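Local coordinates for protein serine protease inhibitor 2 (Anopheles gambiae, PDB 3PZF) that inhibits the serine proteases CLIPB9, CLIPB10 and CLIPB4, thereby restraining phenoloxidase activation and melanization in the mosquito hemolymph, at residues T110-D115 / A134-V139; A149-W154 / E165-D170; E277-N282 / G364-N369. All coordinates share one frame; numbering follows the deposited sequence. Where two conformers were deposited one is given.

Interactions 1 and 2 are neighbours, with centres 13 Å apart, whereas interaction 3 lies on the opposite side of the chain's centre, 48 Å from the centre of interaction 1 and 45 Å from that of interaction 2. They follow in series along the chain. Strand 134-139 of interaction 1 leads to helix 144-158, which carries half of interaction 2, and the two contacts touch where I151 meets F113. Interaction 3 pairs the first part of strand 277-295 with strand 366-369. Interactions 1 and 2 thus lie by sheet A, into which serpins insert the reactive loop on inhibition; interaction 3, in sheet C, involves the strand that follows that loop.

Interaction 1: residues T110-D115 / A134-V139; sequences TNFFVD and AMLEKV
F112 and V114 meet M135, E137 and V139 through backbone hydrogen bonds that set two parallel strands in one register, F112 opposite L136 and V114 opposite K138. E137 is held through both its backbone N and its backbone O: the N donates to F112 O (2.9 Å, N-H...O 168°) and the O accepts from V114 N at 2.9 Å. M135 N to T110 O, F112 N to M135 O and V139 N to V114 O complete the set. CA-H...O contacts fill the intervals, such as N111 CA to M135 O at 3.2 Å. The strand axes cross at -31°.

This is the pairing of a beta-alpha-beta crossover: strand 105-115 leads through helix 122-132 into strand 134-139, matching strands 2 and 1 of serpin sheet A around helix E. Strand 105-115 also bonds to strand 177-188 on its other side.

Apolar contacts divide between two faces. On the face of F112 and L136 the side chains lie alongside each other, and L136 CD2 reaches F112 CB at 3.7 Å and, equally closely, F112 CD2 of the ring. Y124 of helix 122-132 and L54 of helix 45-58 also touch F112. The other face carries F113, whose CD1 lies 3.9 Å from V139 CG1, while W154 meets the F113 ring edge-to-face.

E137 has CG anti to its backbone N (chi1 -172°) and continues extended beside F113, where OE2 lies 3.9 Å from F113 CE1, the carboxylate steeply inclined to the ring. K138 is bent at every torsion beyond CB; its CE sits 3.4 Å from D115 O and its NZ bonds to D116 O and I118 O. D115 OD1 accepts from Y141 N.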
loop_
_atom_site.group_PDB
_atom_site.type_symbol
_atom_site.label_atom_id
_atom_site.label_comp_id
_atom_site.label_asym_id
_atom_site.label_seq_id
_atom_site.Cartn_x
_atom_site.Cartn_y
_atom_site.Cartn_z
ATOM N N THR A 110 -11.400 5.835 1.459
ATOM C CA THR A 110 -11.017 6.377 2.750
ATOM C C THR A 110 -12.240 7.044 3.371
ATOM O O THR A 110 -12.941 7.807 2.701
ATOM C CB THR A 110 -9.886 7.453 2.587
ATOM O OG1 THR A 110 -8.754 6.898 1.918
ATOM C CG2 THR A 110 -9.442 8.020 3.953
ATOM N N ASN A 111 -12.493 6.757 4.646
ATOM C CA ASN A 111 -13.654 7.293 5.361
ATOM C C ASN A 111 -13.299 7.611 6.813
ATOM O O ASN A 111 -12.728 6.768 7.502
ATOM C CB ASN A 111 -14.787 6.244 5.354
ATOM C CG ASN A 111 -16.174 6.843 5.579
ATOM O OD1 ASN A 111 -16.336 7.865 6.253
ATOM N ND2 ASN A 111 -17.192 6.173 5.035
ATOM N N PHE A 112 -13.664 8.800 7.283
ATOM C CA PHE A 112 -13.725 9.057 8.720
ATOM C C PHE A 112 -15.115 8.642 9.212
ATOM O O PHE A 112 -16.114 9.117 8.695
ATOM C CB PHE A 112 -13.596 10.530 9.052
ATOM C CG PHE A 112 -12.242 11.133 8.784
ATOM C CD1 PHE A 112 -11.331 11.311 9.817
ATOM C CD2 PHE A 112 -11.925 11.620 7.522
ATOM C CE1 PHE A 112 -10.093 11.914 9.565
ATOM C CE2 PHE A 112 -10.710 12.248 7.288
ATOM C CZ PHE A 112 -9.802 12.398 8.315
ATOM N N PHE A 113 -15.172 7.763 10.201
ATOM C CA PHE A 113 -16.438 7.402 10.854
ATOM C C PHE A 113 -16.505 8.158 12.183
ATOM O O PHE A 113 -15.723 7.899 13.100
ATOM C CB PHE A 113 -16.505 5.881 11.053
ATOM C CG PHE A 113 -16.583 5.099 9.755
ATOM C CD1 PHE A 113 -17.795 4.964 9.096
ATOM C CD2 PHE A 113 -15.442 4.540 9.170
ATOM C CE1 PHE A 113 -17.888 4.271 7.916
ATOM C CE2 PHE A 113 -15.531 3.838 7.980
ATOM C CZ PHE A 113 -16.749 3.704 7.349
ATOM N N VAL A 114 -17.444 9.102 12.283
ATOM C CA VAL A 114 -17.404 10.120 13.311
ATOM C C VAL A 114 -18.594 9.899 14.213
ATOM O O VAL A 114 -19.681 9.642 13.715
ATOM C CB VAL A 114 -17.473 11.529 12.670
ATOM C CG1 VAL A 114 -17.417 12.592 13.713
ATOM C CG2 VAL A 114 -16.298 11.719 11.659
ATOM N N ASP A 115 -18.381 9.983 15.528
ATOM C CA ASP A 115 -19.453 9.767 16.521
ATOM C C ASP A 115 -20.582 10.791 16.359
ATOM O O ASP A 115 -20.358 11.891 15.842
ATOM C CB ASP A 115 -18.886 9.826 17.953
ATOM C CG ASP A 115 -19.742 9.054 18.970
ATOM O OD1 ASP A 115 -20.700 8.362 18.577
ATOM O OD2 ASP A 115 -19.445 9.128 20.179
ATOM N N ALA A 134 -11.904 11.151 -0.325
ATOM C CA ALA A 134 -12.256 10.635 0.997
ATOM C C ALA A 134 -13.602 11.199 1.450
ATOM O O ALA A 134 -14.022 12.277 1.002
ATOM C CB ALA A 134 -11.176 11.028 1.991
ATOM N N MET A 135 -14.274 10.494 2.361
ATOM C CA MET A 135 -15.572 10.952 2.850
ATOM C C MET A 135 -15.642 10.837 4.370
ATOM O O MET A 135 -14.737 10.276 4.993
ATOM C CB MET A 135 -16.692 10.141 2.200
ATOM C CG MET A 135 -16.814 10.396 0.707
ATOM S SD MET A 135 -18.271 9.650 -0.059
ATOM C CE MET A 135 -17.511 8.336 -1.026
ATOM N N LEU A 136 -16.699 11.417 4.941
ATOM C CA LEU A 136 -16.982 11.320 6.361
ATOM C C LEU A 136 -18.427 10.899 6.543
ATOM O O LEU A 136 -19.329 11.421 5.881
ATOM C CB LEU A 136 -16.746 12.667 7.055
ATOM C CG LEU A 136 -15.327 13.214 6.844
ATOM C CD1 LEU A 136 -15.269 14.211 5.671
ATOM C CD2 LEU A 136 -14.807 13.870 8.109
ATOM N N GLU A 137 -18.634 9.990 7.479
ATOM C CA GLU A 137 -19.963 9.451 7.781
ATOM C C GLU A 137 -20.195 9.443 9.286
ATOM O O GLU A 137 -19.276 9.181 10.049
ATOM C CB GLU A 137 -19.998 8.026 7.246
ATOM C CG GLU A 137 -21.337 7.338 7.268
ATOM C CD GLU A 137 -21.263 5.991 6.568
ATOM O OE1 GLU A 137 -21.924 5.046 7.033
ATOM O OE2 GLU A 137 -20.532 5.887 5.556
ATOM N N LYS A 138 -21.430 9.695 9.714
ATOM C CA LYS A 138 -21.780 9.698 11.137
ATOM C C LYS A 138 -22.203 8.300 11.573
ATOM O O LYS A 138 -22.948 7.620 10.881
ATOM C CB LYS A 138 -22.928 10.677 11.425
ATOM C CG LYS A 138 -22.752 12.073 10.837
ATOM C CD LYS A 138 -21.436 12.730 11.265
ATOM C CE LYS A 138 -21.361 12.933 12.774
ATOM N NZ LYS A 138 -22.468 13.766 13.300
ATOM N N VAL A 139 -21.706 7.874 12.724
ATOM C CA VAL A 139 -22.110 6.617 13.327
ATOM C C VAL A 139 -22.294 6.855 14.808
ATOM O O VAL A 139 -21.982 7.931 15.310
ATOM C CB VAL A 139 -21.034 5.539 13.146
ATOM C CG1 VAL A 139 -20.784 5.276 11.659
ATOM C CG2 VAL A 139 -19.741 5.963 13.836
#

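Interaction 2: residues A149-W154 / E165-D170; sequences ATINNW and EIVTPD
The first torsion of N152, chi1 -68°, sets CG anti to its own carbonyl carbon and beside its backbone N, and a modest chi2 then presents both ends of the amide to the backbone of I166 and V167. In I151, the preceding residue, CG2 stands anti to the backbone N, the branch that meets the loop's apolar side chains.

Three hydrogen bonds follow from the amide placement. OD1 accepts from V167 N at 3.2 Å, with the donor in the carbonyl plane on a lone pair. It also accepts from I166 N at 2.7 Å, but that donor stands above the plane, 45° out of it, so one oxygen holds two consecutive peptide N-H groups from different directions. ND2 returns a bond to V167 O at 3.1 Å; it is nearly straight (172°) and V167 O lies in the amide plane. Because V167 is held at both its N and its O, the side chain pairs with it much as a neighbouring backbone would, and the bonds at both ends of the amide fix its rotation. E165 adds a carbon contact: its CB lies 3.5 Å from N152 CG, while its carboxylate leads away.

Inward of the amide is an apolar seam. I151 CG2 reaches I166 CG2 at 3.7 Å, the two side chains crossing obliquely, and V167 CG2 at 4.1 Å, where they cross at about a right angle.

The arrangement ties the return loop after helix 144-158, helix F of the serpin fold, to that helix. I151 rests on V180 of strand 177-188 and on F113 of strand 105-115; I166 bears on V180 and on F334 of strand 332-341, which V167 also touches, and E165 O bonds to K336 NZ of that strand.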
loop_
_atom_site.group_PDB
_atom_site.type_symbol
_atom_site.label_atom_id
_atom_site.label_comp_id
_atom_site.label_asym_id
_atom_site.label_seq_id
_atom_site.Cartn_x
_atom_site.Cartn_y
_atom_site.Cartn_z
ATOM N N ALA A 149 -20.665 -3.173 11.893
ATOM C CA ALA A 149 -21.399 -3.610 10.709
ATOM C C ALA A 149 -21.368 -2.536 9.625
ATOM O O ALA A 149 -21.178 -2.828 8.443
ATOM C CB ALA A 149 -22.845 -3.945 11.081
ATOM N N THR A 150 -21.549 -1.288 10.028
ATOM C CA THR A 150 -21.562 -0.206 9.067
ATOM C C THR A 150 -20.191 -0.090 8.400
ATOM O O THR A 150 -20.093 -0.017 7.177
ATOM C CB THR A 150 -21.950 1.108 9.732
ATOM O OG1 THR A 150 -23.304 1.009 10.217
ATOM C CG2 THR A 150 -21.855 2.240 8.735
ATOM N N ILE A 151 -19.137 -0.076 9.208
ATOM C CA ILE A 151 -17.783 0.053 8.685
ATOM C C ILE A 151 -17.425 -1.142 7.794
ATOM O O ILE A 151 -16.855 -0.973 6.723
ATOM C CB ILE A 151 -16.761 0.207 9.827
ATOM C CG1 ILE A 151 -16.995 1.554 10.534
ATOM C CG2 ILE A 151 -15.310 0.108 9.269
ATOM C CD1 ILE A 151 -16.236 1.727 11.821
ATOM N N ASN A 152 -17.784 -2.349 8.221
ATOM C CA ASN A 152 -17.435 -3.536 7.456
ATOM C C ASN A 152 -18.187 -3.616 6.132
ATOM O O ASN A 152 -17.607 -3.995 5.114
ATOM C CB ASN A 152 -17.609 -4.795 8.307
ATOM C CG ASN A 152 -16.598 -4.855 9.435
ATOM O OD1 ASN A 152 -15.503 -4.300 9.319
ATOM N ND2 ASN A 152 -16.950 -5.510 10.518
ATOM N N ASN A 153 -19.446 -3.200 6.119
ATOM C CA ASN A 153 -20.199 -3.190 4.873
ATOM C C ASN A 153 -19.625 -2.140 3.917
ATOM O O ASN A 153 -19.651 -2.315 2.710
ATOM C CB ASN A 153 -21.691 -2.952 5.133
ATOM C CG ASN A 153 -22.352 -4.119 5.867
ATOM O OD1 ASN A 153 -21.767 -5.201 5.999
ATOM N ND2 ASN A 153 -23.577 -3.906 6.338
ATOM N N TRP A 154 -19.087 -1.057 4.470
ATOM C CA TRP A 154 -18.472 -0.021 3.663
ATOM C C TRP A 154 -17.203 -0.575 3.016
ATOM O O TRP A 154 -16.920 -0.322 1.840
ATOM C CB TRP A 154 -18.169 1.205 4.533
ATOM C CG TRP A 154 -17.457 2.304 3.818
ATOM C CD1 TRP A 154 -18.019 3.346 3.125
ATOM C CD2 TRP A 154 -16.044 2.475 3.728
ATOM N NE1 TRP A 154 -17.030 4.146 2.594
ATOM C CE2 TRP A 154 -15.807 3.640 2.959
ATOM C CE3 TRP A 154 -14.951 1.759 4.224
ATOM C CZ2 TRP A 154 -14.532 4.100 2.683
ATOM C CZ3 TRP A 154 -13.681 2.224 3.952
ATOM C CH2 TRP A 154 -13.479 3.375 3.182
ATOM N N GLU A 165 -14.275 -7.212 6.015
ATOM C CA GLU A 165 -14.328 -6.630 7.348
ATOM C C GLU A 165 -12.973 -6.116 7.751
ATOM O O GLU A 165 -11.936 -6.568 7.251
ATOM C CB GLU A 165 -14.787 -7.652 8.390
ATOM C CG GLU A 165 -13.750 -8.718 8.690
ATOM C CD GLU A 165 -13.711 -9.802 7.625
ATOM O OE1 GLU A 165 -12.605 -10.299 7.292
ATOM O OE2 GLU A 165 -14.800 -10.166 7.128
ATOM N N ILE A 166 -12.984 -5.180 8.682
ATOM C CA ILE A 166 -11.747 -4.594 9.133
ATOM C C ILE A 166 -11.759 -4.318 10.633
ATOM O O ILE A 166 -10.706 -4.190 11.240
ATOM C CB ILE A 166 -11.448 -3.320 8.337
ATOM C CG1 ILE A 166 -10.028 -2.832 8.606
ATOM C CG2 ILE A 166 -12.456 -2.215 8.674
ATOM C CD1 ILE A 166 -9.573 -1.769 7.584
ATOM N N VAL A 167 -12.936 -4.257 11.250
ATOM C CA VAL A 167 -12.982 -4.000 12.686
ATOM C C VAL A 167 -13.963 -4.943 13.386
ATOM O O VAL A 167 -14.848 -5.512 12.763
ATOM C CB VAL A 167 -13.404 -2.540 13.017
ATOM C CG1 VAL A 167 -12.407 -1.520 12.453
ATOM C CG2 VAL A 167 -14.828 -2.260 12.522
ATOM N N THR A 168 -13.769 -5.125 14.681
ATOM C CA THR A 168 -14.756 -5.808 15.519
ATOM C C THR A 168 -15.280 -4.791 16.521
ATOM O O THR A 168 -14.659 -3.754 16.710
ATOM C CB THR A 168 -14.120 -6.979 16.287
ATOM O OG1 THR A 168 -13.127 -6.469 17.185
ATOM C CG2 THR A 168 -13.487 -7.985 15.324
ATOM N N PRO A 169 -16.421 -5.070 17.170
ATOM C CA PRO A 169 -16.859 -4.131 18.208
ATOM C C PRO A 169 -15.737 -3.780 19.200
ATOM O O PRO A 169 -15.634 -2.628 19.639
ATOM C CB PRO A 169 -17.999 -4.890 18.897
ATOM C CG PRO A 169 -18.578 -5.739 17.792
ATOM C CD PRO A 169 -17.392 -6.160 16.954
ATOM N N ASP A 170 -14.892 -4.754 19.527
ATOM C CA ASP A 170 -13.837 -4.551 20.520
ATOM C C ASP A 170 -12.789 -3.528 20.070
ATOM O O ASP A 170 -12.223 -2.812 20.899
ATOM C CB ASP A 170 -13.160 -5.890 20.865
ATOM C CG ASP A 170 -13.950 -6.701 21.881
ATOM O OD1 ASP A 170 -14.537 -6.094 22.800
ATOM O OD2 ASP A 170 -13.982 -7.944 21.763
#

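Interaction 3: residues E277-N282 / G364-N369; sequences EENEVN and GVQIFN
V281 and N282 meet Q366 and F368 in the closely fitted half of this contact. Two backbone bonds hold it: N282 N to Q366 O (2.8 Å, N-H...O 164°) and F368 N to N282 O (2.8 Å, 177°). V281 CA adds a CA-H...O contact to the same Q366 O at 3.3 Å. V365 rests its CG1 over the backbone, 3.4 Å from N282 N. V281 CG1, anti to its backbone N, reaches across to F368 CB at 3.9 Å; the F368 ring leads away from this strand and packs against L235, F248 and L250 of neighbouring strands.

Toward the start of the second segment the pairing thins. One further bond, Q366 N to E280 O (3.0 Å), anchors it. Beyond that, E280 OE1 approaches V365 CG2 only at 4.2 Å, and G364 is exposed. N282 is partly exposed, yet its ND2 bonds to N219 OD1 of strand 211-227.

The 277-282 part of strand 277-295 stands between the antiparallel strand 211-227, to which E277, N279 and V281 bond by their backbones, and the short parallel strand 366-369. This order is that of serpin sheet C, in which strand 1C follows the reactive-centre loop; the inferred reactive bond K359-F360 lies a few residues upstream, in a part of the loop that was not modelled.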
loop_
_atom_site.group_PDB
_atom_site.type_symbol
_atom_site.label_atom_id
_atom_site.label_comp_id
_atom_site.label_asym_id
_atom_site.label_seq_id
_atom_site.Cartn_x
_atom_site.Cartn_y
_atom_site.Cartn_z
ATOM N N GLU A 277 17.682 -3.378 -16.829
ATOM C CA GLU A 277 17.440 -3.234 -18.251
ATOM C C GLU A 277 16.745 -4.481 -18.778
ATOM O O GLU A 277 16.716 -5.514 -18.118
ATOM C CB GLU A 277 18.762 -2.984 -19.006
ATOM C CG GLU A 277 19.809 -4.053 -18.784
ATOM C CD GLU A 277 21.151 -3.695 -19.437
ATOM O OE1 GLU A 277 21.209 -2.671 -20.162
ATOM O OE2 GLU A 277 22.139 -4.431 -19.217
ATOM N N GLU A 278 16.153 -4.375 -19.959
ATOM C CA GLU A 278 15.455 -5.520 -20.542
ATOM C C GLU A 278 16.401 -6.676 -20.813
ATOM O O GLU A 278 17.399 -6.546 -21.550
ATOM C CB GLU A 278 14.767 -5.138 -21.851
ATOM C CG GLU A 278 13.488 -4.360 -21.692
ATOM C CD GLU A 278 12.591 -4.495 -22.908
ATOM O OE1 GLU A 278 12.851 -5.396 -23.743
ATOM O OE2 GLU A 278 11.633 -3.702 -23.028
ATOM N N ASN A 279 16.053 -7.827 -20.248
ATOM C CA ASN A 279 16.843 -9.052 -20.397
ATOM C C ASN A 279 15.903 -10.226 -20.722
ATOM O O ASN A 279 14.706 -10.176 -20.410
ATOM C CB ASN A 279 17.529 -9.395 -19.068
ATOM C CG ASN A 279 18.782 -8.585 -18.805
ATOM O OD1 ASN A 279 18.753 -7.533 -18.134
ATOM N ND2 ASN A 279 19.907 -9.104 -19.276
ATOM N N GLU A 280 16.432 -11.295 -21.312
ATOM C CA GLU A 280 15.683 -12.547 -21.354
ATOM C C GLU A 280 15.744 -13.131 -19.952
ATOM O O GLU A 280 16.833 -13.269 -19.406
ATOM C CB GLU A 280 16.326 -13.509 -22.350
ATOM C CG GLU A 280 15.714 -13.445 -23.728
ATOM C CD GLU A 280 14.339 -14.087 -23.760
ATOM O OE1 GLU A 280 14.132 -15.091 -23.037
ATOM O OE2 GLU A 280 13.462 -13.587 -24.499
ATOM N N VAL A 281 14.597 -13.459 -19.349
ATOM C CA VAL A 281 14.608 -13.965 -17.983
ATOM C C VAL A 281 13.652 -15.130 -17.878
ATOM O O VAL A 281 12.553 -15.073 -18.416
ATOM C CB VAL A 281 14.138 -12.915 -16.963
ATOM C CG1 VAL A 281 14.367 -13.410 -15.503
ATOM C CG2 VAL A 281 14.836 -11.575 -17.212
ATOM N N ASN A 282 14.080 -16.180 -17.196
ATOM C CA ASN A 282 13.155 -17.252 -16.818
ATOM C C ASN A 282 12.677 -16.980 -15.404
ATOM O O ASN A 282 13.487 -16.955 -14.469
ATOM C CB ASN A 282 13.800 -18.633 -16.884
ATOM C CG ASN A 282 12.775 -19.737 -16.618
ATOM O OD1 ASN A 282 12.442 -20.015 -15.473
ATOM N ND2 ASN A 282 12.254 -20.332 -17.684
ATOM N N GLY A 364 21.322 -16.472 -23.657
ATOM C CA GLY A 364 21.722 -15.825 -22.420
ATOM C C GLY A 364 20.643 -15.584 -21.377
ATOM O O GLY A 364 20.632 -14.544 -20.743
ATOM N N VAL A 365 19.764 -16.552 -21.145
ATOM C CA VAL A 365 18.662 -16.327 -20.196
ATOM C C VAL A 365 19.106 -16.209 -18.724
ATOM O O VAL A 365 19.835 -17.051 -18.221
ATOM C CB VAL A 365 17.628 -17.464 -20.301
ATOM C CG1 VAL A 365 16.424 -17.162 -19.435
ATOM C CG2 VAL A 365 17.196 -17.647 -21.755
ATOM N N GLN A 366 18.592 -15.202 -18.019
ATOM C CA GLN A 366 18.892 -15.012 -16.606
ATOM C C GLN A 366 17.793 -15.769 -15.855
ATOM O O GLN A 366 16.696 -15.888 -16.365
ATOM C CB GLN A 366 18.815 -13.528 -16.222
ATOM C CG GLN A 366 19.732 -12.635 -17.081
ATOM C CD GLN A 366 21.155 -13.161 -17.074
ATOM O OE1 GLN A 366 21.672 -13.664 -18.092
ATOM N NE2 GLN A 366 21.785 -13.099 -15.910
ATOM N N ILE A 367 18.075 -16.267 -14.662
ATOM C CA ILE A 367 17.091 -17.077 -13.927
ATOM C C ILE A 367 16.682 -16.363 -12.665
ATOM O O ILE A 367 17.529 -16.048 -11.848
ATOM C CB ILE A 367 17.672 -18.446 -13.505
ATOM C CG1 ILE A 367 18.115 -19.238 -14.733
ATOM C CG2 ILE A 367 16.646 -19.234 -12.663
ATOM C CD1 ILE A 367 17.007 -19.518 -15.691
ATOM N N PHE A 368 15.371 -16.137 -12.496
ATOM C CA PHE A 368 14.827 -15.487 -11.312
ATOM C C PHE A 368 13.873 -16.518 -10.706
ATOM O O PHE A 368 12.812 -16.761 -11.253
ATOM C CB PHE A 368 14.031 -14.249 -11.718
ATOM C CG PHE A 368 13.464 -13.453 -10.562
ATOM C CD1 PHE A 368 14.165 -12.374 -10.049
ATOM C CD2 PHE A 368 12.207 -13.750 -10.012
ATOM C CE1 PHE A 368 13.631 -11.597 -9.002
ATOM C CE2 PHE A 368 11.688 -12.964 -8.976
ATOM C CZ PHE A 368 12.421 -11.914 -8.469
ATOM N N ASN A 369 14.270 -17.133 -9.606
ATOM C CA ASN A 369 13.500 -18.248 -9.052
ATOM C C ASN A 369 13.152 -17.940 -7.618
ATOM O O ASN A 369 13.961 -18.175 -6.714
ATOM C CB ASN A 369 14.293 -19.564 -9.154
ATOM C CG ASN A 369 13.529 -20.771 -8.580
ATOM O OD1 ASN A 369 12.339 -20.698 -8.220
ATOM N ND2 ASN A 369 14.231 -21.897 -8.482
#